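Local coordinates for protein MJ1225 (Methanocaldococcus jannaschii, PDB 3KH5) that binds adenine nucleotides, AMP and ADP, through its CBS domains and is probably an archaeal counterpart of the gamma subunit of AMP-activated protein kinase, at residues I23-A26 with L27-M30; I82-P85 with V86-M90. All coordinates share one frame; numbering follows the deposited sequence.

Contact 1 lies within helix 23-33 of the first CBS motif; contact 2 follows it along the chain, in the loop between helix 78-81 and strand 97-98. Their centres are about 10 Å apart, and they touch directly. Two probable backbone hydrogen bonds, from R24 N to I82 O and from I23 N to E84 O, join the opening turn of the helix to residues 82-85, while I23 packs on I89. Contact 2 carries a residue of a peripheral AMP site, and contact 1 runs toward a bound ADP, about 7 Å from the M30 side chain. The helix thus connects the surroundings of two nucleotide sites.

Contact 1 of 2, residues I23-A26 with L27-M30; sequences IRKA and LMTM
T29 and K25 meet one turn apart in helix 23-33, where the K25 carbonyl oxygen is gripped twice. T29 N bonds to K25 O at 2.9 Å, and T29 OG1 donates to the same K25 O at 2.6 Å, the two arriving from opposite faces of the carbonyl plane. The hydroxyl can fold back because OG1 sits beside its own backbone N (chi1 -52°), the usual way a helical threonine gives its proton to the preceding turn. Regular i to i+4 bonds, L27 to I23, M28 to R24 and M30 to A26, complete the backbone bonding of the turn. The side chains meet far more loosely. On one flank I23 CG2 and L27 CD1 are 4.4 Å apart, a light apolar touch. Toward the outside, the extended R24 chain passes M28 obliquely, with R24 CG 4.2 Å from M28 SD, and the exposed K25 chain, kinked at chi2, comes no nearer M28 than 4.5 Å, from K25 NZ to M28 CE. The inward side of the helix packs on its neighbours: I23, L27 and M30 rest on helix 54-63, L27 also meets I200 and L203 of helix 196-203, and T29 and M30 lie against L38 of strand 37-41.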
loop_
_atom_site.group_PDB
_atom_site.type_symbol
_atom_site.label_atom_id
_atom_site.label_comp_id
_atom_site.label_asym_id
_atom_site.label_seq_id
_atom_site.Cartn_x
_atom_site.Cartn_y
_atom_site.Cartn_z
ATOM N N ILE A 23 -12.456 0.527 13.341
ATOM C CA ILE A 23 -11.967 0.953 12.028
ATOM C C ILE A 23 -11.584 2.445 12.026
ATOM O O ILE A 23 -10.510 2.807 11.530
ATOM C CB ILE A 23 -13.002 0.639 10.908
ATOM C CG1 ILE A 23 -13.140 -0.879 10.717
ATOM C CG2 ILE A 23 -12.614 1.324 9.589
ATOM C CD1 ILE A 23 -14.432 -1.326 10.030
ATOM N N ARG A 24 -12.451 3.298 12.588
ATOM C CA ARG A 24 -12.168 4.746 12.689
ATOM C C ARG A 24 -10.823 5.001 13.370
ATOM O O ARG A 24 -9.991 5.735 12.837
ATOM C CB ARG A 24 -13.287 5.545 13.403
ATOM C CG ARG A 24 -13.042 7.102 13.428
ATOM C CD ARG A 24 -14.084 7.938 14.233
ATOM N NE ARG A 24 -13.713 9.364 14.379
ATOM C CZ ARG A 24 -14.258 10.379 13.699
ATOM N NH1 ARG A 24 -15.207 10.165 12.794
ATOM N NH2 ARG A 24 -13.840 11.623 13.921
ATOM N N LYS A 25 -10.615 4.389 14.538
ATOM C CA LYS A 25 -9.374 4.562 15.306
ATOM C C LYS A 25 -8.153 4.006 14.569
ATOM O O LYS A 25 -7.064 4.578 14.650
ATOM C CB LYS A 25 -9.496 3.931 16.705
ATOM C CG LYS A 25 -8.282 4.129 17.636
ATOM C CD LYS A 25 -8.256 5.514 18.283
ATOM C CE LYS A 25 -7.023 5.705 19.169
ATOM N NZ LYS A 25 -6.955 7.082 19.746
ATOM N N ALA A 26 -8.340 2.891 13.861
ATOM C CA ALA A 26 -7.286 2.312 13.025
ATOM C C ALA A 26 -6.872 3.284 11.922
ATOM O O ALA A 26 -5.680 3.457 11.660
ATOM C CB ALA A 26 -7.739 0.983 12.430
ATOM N N LEU A 27 -7.859 3.923 11.293
ATOM C CA LEU A 27 -7.608 4.940 10.272
ATOM C C LEU A 27 -6.811 6.129 10.797
ATOM O O LEU A 27 -5.889 6.608 10.132
ATOM C CB LEU A 27 -8.926 5.459 9.702
ATOM C CG LEU A 27 -9.616 4.672 8.593
ATOM C CD1 LEU A 27 -11.016 5.219 8.359
ATOM C CD2 LEU A 27 -8.797 4.737 7.306
ATOM N N MET A 28 -7.192 6.615 11.978
ATOM C CA MET A 28 -6.507 7.741 12.614
ATOM C C MET A 28 -5.074 7.341 12.921
ATOM O O MET A 28 -4.143 8.116 12.698
ATOM C CB MET A 28 -7.221 8.144 13.904
ATOM C CG MET A 28 -8.580 8.801 13.709
ATOM S SD MET A 28 -9.623 8.730 15.185
ATOM C CE MET A 28 -8.611 9.588 16.399
ATOM N N THR A 29 -4.911 6.117 13.418
ATOM C CA THR A 29 -3.593 5.554 13.674
ATOM C C THR A 29 -2.757 5.575 12.383
ATOM O O THR A 29 -1.608 6.046 12.391
ATOM C CB THR A 29 -3.707 4.135 14.288
ATOM O OG1 THR A 29 -4.591 4.174 15.419
ATOM C CG2 THR A 29 -2.351 3.623 14.741
ATOM N N MET A 30 -3.346 5.108 11.279
ATOM C CA MET A 30 -2.693 5.111 9.963
ATOM C C MET A 30 -2.263 6.499 9.534
ATOM O O MET A 30 -1.092 6.729 9.221
ATOM C CB MET A 30 -3.628 4.564 8.885
ATOM C CG MET A 30 -3.754 3.065 8.861
ATOM S SD MET A 30 -4.673 2.537 7.408
ATOM C CE MET A 30 -3.330 2.264 6.261
#

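Contact 2 of 2, residues I82-P85 with V86-M90. With AMP (adenosine monophosphate), chain F.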
loop_
_atom_site.group_PDB
_atom_site.type_symbol
_atom_site.label_atom_id
_atom_site.label_comp_id
_atom_site.label_asym_id
_atom_site.label_seq_id
_atom_site.Cartn_x
_atom_site.Cartn_y
_atom_site.Cartn_z
ATOM N N ILE A 82 -17.746 2.576 10.626
ATOM C CA ILE A 82 -16.378 2.725 11.120
ATOM C C ILE A 82 -16.251 2.576 12.635
ATOM O O ILE A 82 -15.140 2.580 13.164
ATOM C CB ILE A 82 -15.690 4.030 10.639
ATOM C CG1 ILE A 82 -16.493 5.269 11.047
ATOM C CG2 ILE A 82 -15.439 3.973 9.128
ATOM C CD1 ILE A 82 -15.784 6.594 10.787
ATOM N N ASN A 83 -17.383 2.438 13.325
ATOM C CA ASN A 83 -17.368 2.084 14.746
ATOM C C ASN A 83 -17.214 0.577 14.993
ATOM O O ASN A 83 -16.992 0.155 16.132
ATOM C CB ASN A 83 -18.581 2.669 15.489
ATOM C CG ASN A 83 -18.407 4.149 15.827
ATOM O OD1 ASN A 83 -17.325 4.719 15.666
ATOM N ND2 ASN A 83 -19.478 4.776 16.304
ATOM N N GLU A 84 -17.310 -0.223 13.930
ATOM C CA GLU A 84 -17.040 -1.663 14.003
ATOM C C GLU A 84 -15.580 -1.927 14.373
ATOM O O GLU A 84 -14.700 -1.166 13.975
ATOM C CB GLU A 84 -17.353 -2.347 12.665
ATOM C CG GLU A 84 -18.830 -2.364 12.276
ATOM C CD GLU A 84 -19.626 -3.467 12.957
ATOM O OE1 GLU A 84 -20.866 -3.464 12.815
ATOM O OE2 GLU A 84 -19.027 -4.336 13.626
ATOM N N PRO A 85 -15.321 -3.011 15.130
ATOM C CA PRO A 85 -13.950 -3.406 15.430
ATOM C C PRO A 85 -13.198 -3.783 14.157
ATOM O O PRO A 85 -13.784 -4.339 13.219
ATOM C CB PRO A 85 -14.122 -4.625 16.342
ATOM C CG PRO A 85 -15.465 -5.160 16.018
ATOM C CD PRO A 85 -16.302 -3.958 15.698
ATOM N N VAL A 86 -11.910 -3.458 14.139
ATOM C CA VAL A 86 -11.052 -3.698 12.995
ATOM C C VAL A 86 -11.036 -5.190 12.626
ATOM O O VAL A 86 -10.775 -5.533 11.472
ATOM C CB VAL A 86 -9.621 -3.113 13.228
ATOM C CG1 VAL A 86 -8.720 -4.101 13.962
ATOM C CG2 VAL A 86 -8.990 -2.686 11.915
ATOM N N ARG A 87 -11.350 -6.064 13.587
ATOM C CA ARG A 87 -11.392 -7.503 13.311
ATOM C C ARG A 87 -12.391 -7.841 12.194
ATOM O O ARG A 87 -12.226 -8.855 11.504
ATOM C CB ARG A 87 -11.648 -8.333 14.583
ATOM C CG ARG A 87 -13.099 -8.421 15.007
ATOM C CD ARG A 87 -13.256 -8.969 16.410
ATOM N NE ARG A 87 -14.589 -8.655 16.918
ATOM C CZ ARG A 87 -14.963 -8.737 18.192
ATOM N NH1 ARG A 87 -14.107 -9.135 19.127
ATOM N NH2 ARG A 87 -16.206 -8.418 18.531
ATOM N N GLU A 88 -13.392 -6.985 11.980
ATOM C CA GLU A 88 -14.364 -7.206 10.905
ATOM C C GLU A 88 -13.769 -7.100 9.495
ATOM O O GLU A 88 -14.295 -7.712 8.563
ATOM C CB GLU A 88 -15.581 -6.275 11.031
ATOM C CG GLU A 88 -16.536 -6.604 12.188
ATOM C CD GLU A 88 -17.385 -7.861 11.972
ATOM O OE1 GLU A 88 -17.528 -8.327 10.818
ATOM O OE2 GLU A 88 -17.922 -8.378 12.977
ATOM N N ILE A 89 -12.687 -6.334 9.337
ATOM C CA ILE A 89 -12.104 -6.097 8.005
ATOM C C ILE A 89 -10.604 -6.399 7.864
ATOM O O ILE A 89 -10.043 -6.246 6.775
ATOM C CB ILE A 89 -12.411 -4.659 7.463
ATOM C CG1 ILE A 89 -11.737 -3.573 8.316
ATOM C CG2 ILE A 89 -13.921 -4.433 7.329
ATOM C CD1 ILE A 89 -11.597 -2.228 7.605
ATOM N N MET A 90 -9.958 -6.820 8.947
ATOM C CA MET A 90 -8.541 -7.163 8.882
ATOM C C MET A 90 -8.313 -8.467 8.114
ATOM O O MET A 90 -9.200 -9.327 8.042
ATOM C CB MET A 90 -7.938 -7.256 10.288
ATOM C CG MET A 90 -8.372 -8.482 11.092
ATOM S SD MET A 90 -7.697 -8.474 12.760
ATOM C CE MET A 90 -8.277 -10.044 13.405
HETATM P P AMP F . -25.318 -9.575 9.916
HETATM O O1P AMP F . -25.232 -11.047 10.057
HETATM O O2P AMP F . -23.999 -8.821 10.487
HETATM O O3P AMP F . -26.554 -8.968 10.762
HETATM O "O5'" AMP F . -25.551 -9.090 8.405
HETATM C "C5'" AMP F . -25.169 -7.774 8.022
HETATM C "C4'" AMP F . -25.089 -7.617 6.486
HETATM O "O4'" AMP F . -23.832 -6.959 6.136
HETATM C "C3'" AMP F . -25.113 -8.923 5.678
HETATM O "O3'" AMP F . -25.667 -8.686 4.374
HETATM C "C2'" AMP F . -23.636 -9.300 5.593
HETATM O "O2'" AMP F . -23.373 -9.995 4.368
HETATM C "C1'" AMP F . -22.915 -7.947 5.576
HETATM N N9 AMP F . -21.678 -7.942 6.399
HETATM C C8 AMP F . -21.609 -8.019 7.731
HETATM N N7 AMP F . -20.331 -7.978 8.110
HETATM C C5 AMP F . -19.586 -7.867 7.017
HETATM C C6 AMP F . -18.217 -7.778 6.788
HETATM N N6 AMP F . -17.362 -7.798 7.805
HETATM N N1 AMP F . -17.773 -7.672 5.522
HETATM C C2 AMP F . -18.620 -7.652 4.500
HETATM N N3 AMP F . -19.931 -7.735 4.687
HETATM C C4 AMP F . -20.441 -7.842 5.928
#
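P85 and E88 close a short 3-10 turn over residues 86-88, which lies in the loop between helix 78-81 and strand 97-98 and contributes E88 to an AMP pocket. Along the approach, I82 packs on I23, R24 and F60 and offers its backbone to helix 23-33. E84 comes next; its OE1 is hydrogen-bonded to H74, while its OE2 lies 3.7 Å from E88 CG. The E84 and E88 carboxylates are turned 73° apart, with E84 OE2 and E88 OE2 separated by 4.2 Å, so the two charges probably repel one another. P85 then supplies the turn's acceptor: E88 N reaches P85 O at 2.9 Å from above the carbonyl plane. The R87 chain crosses P85 obliquely, R87 NE standing 3.7 Å from P85 CG. E88 bends at chi2 (-73°), bringing its carboxylate to the adenine. With an alanine in place of E88 the carboxylate is gone, and AMP N6, held by the backbone carbonyl alone on this residue, is likely to be less firmly fixed. As it stands, AMP N6 donates to two oxygens of one residue: E88 O at 3.2 Å and E88 OE1 at 3.1 Å.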